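Local atomic coordinates of putative integron gene cassette protein (PDB entry 3FUY), a protein that is of unknown function but is encoded by a gene cassette of an integron, part of the mobile metagenome recovered from a salt marsh. Residues H91-R95 / P169-Y175; A131-R136 / Q152-K156. One frame throughout, in Å; residues are numbered along the deposited sequence.

Contact 1 (H91-R95 / P169-Y175); sequences HIRIR and PDKDEYY
Arg-93 and Arg-95, two residues apart on strand 91-100, share the carboxylate of Asp-170 in the C-terminal loop. Arg-93 is bent at chi2 and chi3 (-62° and -56°) and grips the acid side-on, NE to Asp-170 OD1 at 2.9 Å and NH2 to Asp-170 OD2 at 2.8 Å. Arg-95 NH1 meets the same Asp-170 OD1 at 2.8 Å, from the opposite face of the carboxylate plane. Arg-95 NH2 reaches Pro-169 O at 2.7 Å in a bond nearly collinear with the carbonyl (170°). Tyr-174 CB covers one face of this guanidinium and Arg-93 CB the other, while Arg-95 CD lies over the ring of Tyr-175, 3.8 Å from its centroid. The Tyr-175 hydroxyl, bonded to Phe-45 O, receives a further weak bond from Arg-95 NH1. Pro-169 CG closes the packed part with a CH-pi contact over the face of His-91. The looser side lies at the partly exposed Pro-169 ring and at a water that probably links Ile-94 O to Asp-170 OD2. With Asp-112 paired to Arg-95 NE, two carboxylates face the two buried arginines, Asp-82 standing at a longer, weak distance from Arg-93, so the loop is probably tied to the sheet electrostatically as well as by packing.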
loop_
_atom_site.group_PDB
_atom_site.type_symbol
_atom_site.label_atom_id
_atom_site.label_comp_id
_atom_site.label_asym_id
_atom_site.label_seq_id
_atom_site.Cartn_x
_atom_site.Cartn_y
_atom_site.Cartn_z
ATOM N N HIS B 91 8.771 -23.155 14.305
ATOM C CA HIS B 91 8.430 -22.403 13.102
ATOM C C HIS B 91 9.609 -21.507 12.707
ATOM O O HIS B 91 10.202 -20.834 13.562
ATOM C CB HIS B 91 7.236 -21.479 13.357
ATOM C CG HIS B 91 5.937 -22.180 13.607
ATOM N ND1 HIS B 91 5.086 -22.568 12.591
ATOM C CD2 HIS B 91 5.303 -22.491 14.763
ATOM C CE1 HIS B 91 4.006 -23.125 13.110
ATOM N NE2 HIS B 91 4.110 -23.085 14.426
ATOM N N ILE B 92 9.945 -21.478 11.421
ATOM C CA ILE B 92 10.914 -20.514 10.922
ATOM C C ILE B 92 10.158 -19.585 9.992
ATOM O O ILE B 92 9.605 -20.029 8.991
ATOM C CB ILE B 92 12.052 -21.184 10.123
ATOM C CG1 ILE B 92 12.689 -22.321 10.914
ATOM C CG2 ILE B 92 13.098 -20.171 9.762
ATOM C CD1 ILE B 92 13.938 -22.883 10.240
ATOM N N ARG B 93 10.121 -18.299 10.317
ATOM C CA ARG B 93 9.291 -17.368 9.567
ATOM C C ARG B 93 10.097 -16.186 9.072
ATOM O O ARG B 93 10.868 -15.596 9.830
ATOM C CB ARG B 93 8.136 -16.861 10.443
ATOM C CG ARG B 93 7.326 -17.964 11.106
ATOM C CD ARG B 93 6.638 -18.871 10.070
ATOM N NE ARG B 93 5.787 -18.132 9.133
ATOM C CZ ARG B 93 5.053 -18.717 8.187
ATOM N NH1 ARG B 93 5.053 -20.039 8.075
ATOM N NH2 ARG B 93 4.304 -17.992 7.365
ATOM N N ILE B 94 9.927 -15.821 7.803
ATOM C CA ILE B 94 10.638 -14.647 7.310
ATOM C C ILE B 94 9.905 -13.383 7.783
ATOM O O ILE B 94 8.680 -13.393 7.949
ATOM C CB ILE B 94 10.785 -14.675 5.777
ATOM C CG1 ILE B 94 11.820 -13.658 5.321
ATOM C CG2 ILE B 94 9.430 -14.436 5.077
ATOM C CD1 ILE B 94 12.272 -13.856 3.860
ATOM N N ARG B 95 10.645 -12.303 8.024
ATOM C CA ARG B 95 10.009 -11.042 8.406
ATOM C C ARG B 95 10.333 -9.944 7.418
ATOM O O ARG B 95 9.450 -9.212 6.958
ATOM C CB ARG B 95 10.448 -10.609 9.810
ATOM C CG ARG B 95 10.081 -11.580 10.899
ATOM C CD ARG B 95 8.577 -11.885 10.933
ATOM N NE ARG B 95 8.298 -12.829 12.008
ATOM C CZ ARG B 95 7.319 -13.725 12.009
ATOM N NH1 ARG B 95 6.475 -13.827 10.974
ATOM N NH2 ARG B 95 7.193 -14.531 13.051
ATOM N N PRO B 169 1.869 -17.750 13.451
ATOM C CA PRO B 169 3.304 -17.549 13.188
ATOM C C PRO B 169 3.643 -16.219 12.525
ATOM O O PRO B 169 4.800 -15.806 12.609
ATOM C CB PRO B 169 3.649 -18.697 12.228
ATOM C CG PRO B 169 2.604 -19.729 12.464
ATOM C CD PRO B 169 1.355 -18.967 12.802
ATOM N N ASP B 170 2.675 -15.563 11.881
ATOM C CA ASP B 170 2.921 -14.269 11.249
ATOM C C ASP B 170 2.085 -13.118 11.843
ATOM O O ASP B 170 1.763 -12.160 11.150
ATOM C CB ASP B 170 2.648 -14.343 9.746
ATOM C CG ASP B 170 3.725 -15.080 8.972
ATOM O OD1 ASP B 170 4.771 -15.451 9.550
ATOM O OD2 ASP B 170 3.501 -15.302 7.756
ATOM N N LYS B 171 1.762 -13.196 13.126
ATOM C CA LYS B 171 1.043 -12.114 13.804
ATOM C C LYS B 171 1.663 -10.760 13.460
ATOM O O LYS B 171 2.880 -10.652 13.320
ATOM C CB LYS B 171 1.097 -12.340 15.315
ATOM C CG LYS B 171 0.019 -11.654 16.104
ATOM C CD LYS B 171 0.331 -11.704 17.595
ATOM C CE LYS B 171 0.603 -13.135 18.058
ATOM N NZ LYS B 171 0.968 -13.178 19.511
ATOM N N ASP B 172 0.829 -9.730 13.333
ATOM C CA ASP B 172 1.292 -8.414 12.903
ATOM C C ASP B 172 2.362 -7.819 13.816
ATOM O O ASP B 172 3.255 -7.102 13.356
ATOM C CB ASP B 172 0.124 -7.435 12.722
ATOM C CG ASP B 172 -0.584 -7.090 14.034
ATOM O OD1 ASP B 172 -0.220 -7.637 15.105
ATOM O OD2 ASP B 172 -1.520 -6.255 13.981
ATOM N N GLU B 173 2.271 -8.139 15.101
ATOM C CA GLU B 173 3.238 -7.708 16.113
ATOM C C GLU B 173 4.689 -8.056 15.719
ATOM O O GLU B 173 5.628 -7.269 15.928
ATOM C CB GLU B 173 2.849 -8.368 17.446
ATOM C CG GLU B 173 3.922 -8.453 18.522
ATOM C CD GLU B 173 3.526 -9.412 19.648
ATOM O OE1 GLU B 173 2.354 -9.847 19.676
ATOM O OE2 GLU B 173 4.380 -9.734 20.506
ATOM N N TYR B 174 4.866 -9.232 15.130
ATOM C CA TYR B 174 6.194 -9.714 14.755
ATOM C C TYR B 174 6.867 -8.903 13.655
ATOM O O TYR B 174 8.032 -9.155 13.333
ATOM C CB TYR B 174 6.142 -11.179 14.324
ATOM C CG TYR B 174 5.561 -12.131 15.338
ATOM C CD1 TYR B 174 5.691 -11.901 16.700
ATOM C CD2 TYR B 174 4.894 -13.283 14.927
ATOM C CE1 TYR B 174 5.160 -12.789 17.628
ATOM C CE2 TYR B 174 4.360 -14.175 15.842
ATOM C CZ TYR B 174 4.496 -13.926 17.193
ATOM O OH TYR B 174 3.971 -14.830 18.104
ATOM N N TYR B 175 6.145 -7.950 13.065
ATOM C CA TYR B 175 6.693 -7.137 11.980
ATOM C C TYR B 175 6.941 -5.681 12.376
ATOM O O TYR B 175 7.420 -4.896 11.563
ATOM C CB TYR B 175 5.766 -7.185 10.754
ATOM C CG TYR B 175 5.703 -8.554 10.119
ATOM C CD1 TYR B 175 6.501 -8.876 9.026
ATOM C CD2 TYR B 175 4.879 -9.534 10.635
ATOM C CE1 TYR B 175 6.452 -10.155 8.448
ATOM C CE2 TYR B 175 4.823 -10.804 10.074
ATOM C CZ TYR B 175 5.613 -11.108 8.980
ATOM O OH TYR B 175 5.552 -12.370 8.425
HETATM O O HOH W 1 6.281 -15.039 6.806
#

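Contact 2 (A131-R136 / Q152-K156); sequences AKEKLR and QFEMK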
loop_
_atom_site.group_PDB
_atom_site.type_symbol
_atom_site.label_atom_id
_atom_site.label_comp_id
_atom_site.label_asym_id
_atom_site.label_seq_id
_atom_site.Cartn_x
_atom_site.Cartn_y
_atom_site.Cartn_z
ATOM N N ALA B 131 17.928 -25.173 12.630
ATOM C CA ALA B 131 17.370 -24.077 11.843
ATOM C C ALA B 131 18.465 -23.232 11.182
ATOM O O ALA B 131 18.387 -22.930 9.993
ATOM C CB ALA B 131 16.432 -23.207 12.706
ATOM N N LYS B 132 19.507 -22.881 11.935
ATOM C CA LYS B 132 20.585 -22.065 11.373
ATOM C C LYS B 132 21.289 -22.787 10.219
ATOM O O LYS B 132 21.649 -22.181 9.205
ATOM C CB LYS B 132 21.600 -21.660 12.449
ATOM C CG LYS B 132 21.077 -20.649 13.449
ATOM C CD LYS B 132 22.209 -19.996 14.256
ATOM C CE LYS B 132 22.970 -21.001 15.102
ATOM N NZ LYS B 132 24.013 -20.337 15.955
ATOM N N GLU B 133 21.486 -24.086 10.390
ATOM C CA GLU B 133 22.058 -24.928 9.353
ATOM C C GLU B 133 21.178 -24.884 8.098
ATOM O O GLU B 133 21.657 -24.592 7.013
ATOM C CB GLU B 133 22.173 -26.357 9.882
ATOM C CG GLU B 133 22.788 -27.372 8.939
ATOM C CD GLU B 133 22.716 -28.790 9.508
ATOM O OE1 GLU B 133 22.878 -28.956 10.743
ATOM O OE2 GLU B 133 22.485 -29.736 8.721
ATOM N N LYS B 134 19.887 -25.164 8.252
ATOM C CA LYS B 134 18.989 -25.150 7.099
ATOM C C LYS B 134 18.967 -23.788 6.416
ATOM O O LYS B 134 18.943 -23.710 5.193
ATOM C CB LYS B 134 17.568 -25.566 7.490
ATOM C CG LYS B 134 17.481 -26.947 8.138
ATOM C CD LYS B 134 18.000 -28.030 7.210
ATOM C CE LYS B 134 17.800 -29.423 7.812
ATOM N NZ LYS B 134 18.337 -30.490 6.922
ATOM N N LEU B 135 19.001 -22.719 7.206
ATOM C CA LEU B 135 18.933 -21.371 6.649
ATOM C C LEU B 135 20.215 -20.962 5.935
ATOM O O LEU B 135 20.173 -20.273 4.917
ATOM C CB LEU B 135 18.576 -20.339 7.735
ATOM C CG LEU B 135 17.122 -20.329 8.210
ATOM C CD1 LEU B 135 17.034 -19.516 9.483
ATOM C CD2 LEU B 135 16.184 -19.764 7.134
ATOM N N ARG B 136 21.359 -21.373 6.468
ATOM C CA ARG B 136 22.610 -21.057 5.808
ATOM C C ARG B 136 22.587 -21.644 4.410
ATOM O O ARG B 136 23.007 -20.995 3.458
ATOM C CB ARG B 136 23.823 -21.566 6.613
ATOM C CG ARG B 136 24.330 -20.541 7.637
ATOM C CD ARG B 136 25.649 -20.996 8.291
ATOM N NE ARG B 136 25.484 -22.296 8.935
ATOM C CZ ARG B 136 25.247 -22.470 10.233
ATOM N NH1 ARG B 136 25.168 -21.420 11.047
ATOM N NH2 ARG B 136 25.100 -23.698 10.719
ATOM N N GLN B 152 23.088 -12.569 4.163
ATOM C CA GLN B 152 23.300 -12.909 5.562
ATOM C C GLN B 152 21.937 -12.952 6.225
ATOM O O GLN B 152 20.955 -12.425 5.680
ATOM C CB GLN B 152 24.158 -11.845 6.252
ATOM C CG GLN B 152 25.494 -11.568 5.576
ATOM C CD GLN B 152 26.442 -12.751 5.601
ATOM O OE1 GLN B 152 26.374 -13.614 6.483
ATOM N NE2 GLN B 152 27.348 -12.794 4.631
ATOM N N PHE B 153 21.851 -13.549 7.410
ATOM C CA PHE B 153 20.581 -13.491 8.128
ATOM C C PHE B 153 20.742 -13.201 9.618
ATOM O O PHE B 153 21.826 -13.355 10.183
ATOM C CB PHE B 153 19.742 -14.760 7.909
ATOM C CG PHE B 153 20.260 -15.970 8.626
ATOM C CD1 PHE B 153 19.666 -16.408 9.794
ATOM C CD2 PHE B 153 21.333 -16.679 8.128
ATOM C CE1 PHE B 153 20.151 -17.532 10.459
ATOM C CE2 PHE B 153 21.819 -17.804 8.785
ATOM C CZ PHE B 153 21.228 -18.234 9.952
ATOM N N GLU B 154 19.650 -12.761 10.233
ATOM C CA GLU B 154 19.563 -12.626 11.682
ATOM C C GLU B 154 18.323 -13.360 12.138
ATOM O O GLU B 154 17.236 -13.200 11.553
ATOM C CB GLU B 154 19.457 -11.159 12.114
ATOM C CG GLU B 154 20.766 -10.403 12.165
ATOM C CD GLU B 154 20.618 -9.052 12.852
ATOM O OE1 GLU B 154 19.634 -8.879 13.607
ATOM O OE2 GLU B 154 21.473 -8.164 12.630
HETATM N N MSE B 155 18.478 -14.141 13.198
HETATM C CA MSE B 155 17.399 -14.952 13.718
HETATM C C MSE B 155 16.978 -14.529 15.128
HETATM O O MSE B 155 17.743 -14.645 16.087
HETATM C CB MSE B 155 17.828 -16.411 13.724
HETATM C CG MSE B 155 16.781 -17.354 14.259
HETATM SE SE MSE B 155 17.285 -19.205 13.846
HETATM C CE MSE B 155 18.323 -18.836 12.279
ATOM N N LYS B 156 15.754 -14.035 15.242
ATOM C CA LYS B 156 15.177 -13.683 16.528
ATOM C C LYS B 156 14.503 -14.922 17.102
ATOM O O LYS B 156 13.872 -15.694 16.368
ATOM C CB LYS B 156 14.158 -12.543 16.346
ATOM C CG LYS B 156 13.606 -11.992 17.636
ATOM C CD LYS B 156 12.558 -10.913 17.404
ATOM C CE LYS B 156 13.153 -9.688 16.755
ATOM N NZ LYS B 156 12.081 -8.718 16.381
#
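Lys-132 O, which accepts the helical bond from Arg-136 N at 2.9 Å, lies over the face of the Arg-136 guanidinium, and Phe-153 CZ approaches it to 4.0 Å. This is the helix-on-sheet layer of a beta-alpha-beta unit in which helix 121-138 connects strand 106-116 to its parallel neighbour 150-160. Locally the helix runs nearly antiparallel to the strand it covers, at 155°, with 10.0 Å between the axes. No hydrogen bond joins the two segments. The contact rests instead on Phe-153 and selenomethionine Met-155, alternate residues that both face the helix. Phe-153 holds CG between its backbone N and carbonyl carbon (chi1 73°), which lifts the ring toward the helix and presents a face to Leu-135. Leu-135 CB lies over that face, 4.2 Å from the centroid, and Leu-135 CD1 lies 3.8 Å from Phe-153 CE1. Replacing Phe-153 with a serine is likely to open a gap beneath Leu-135 and leave the Arg-136 methylene without its aromatic neighbour. Met-155 extends with CG anti to its backbone N and carries SE to 4.2 Å from Ala-131 CB; the position of its terminal methyl is doubtful. Inward, Ala-131 and Leu-135 also pack against Ile-92 and helix 59-79. At the outer margin, Lys-132 sends its amine to Glu-129 on its own helix. Arg-136, exposed, keeps its aliphatic part against the aromatic ring, CG meeting the ring edge 3.9 Å from Phe-153 CE2.

Contacts 1 and 2 lie on opposite faces of the same mixed sheet, their centres about 15 Å apart. Strand 91-100 serves both: its arginines turn to the C-terminal loop, whereas Ile-92, next to Arg-93, points to the helical layer, with CD1 3.5 Å from Ala-131 CB and CG2 4.0 Å from Leu-135 CD1. Strand 106-116 lies between strands 91-100 and 150-160 and likewise gives Asp-112 to contact 1 and Val-111 to contact 2. Contact 1 thus centres on salt bridges, contact 2 on apolar side chains. Along the chain, both segments of contact 2 fall between those of contact 1. No ligand or active site is known here, but residues 169-175 also meet a second subunit.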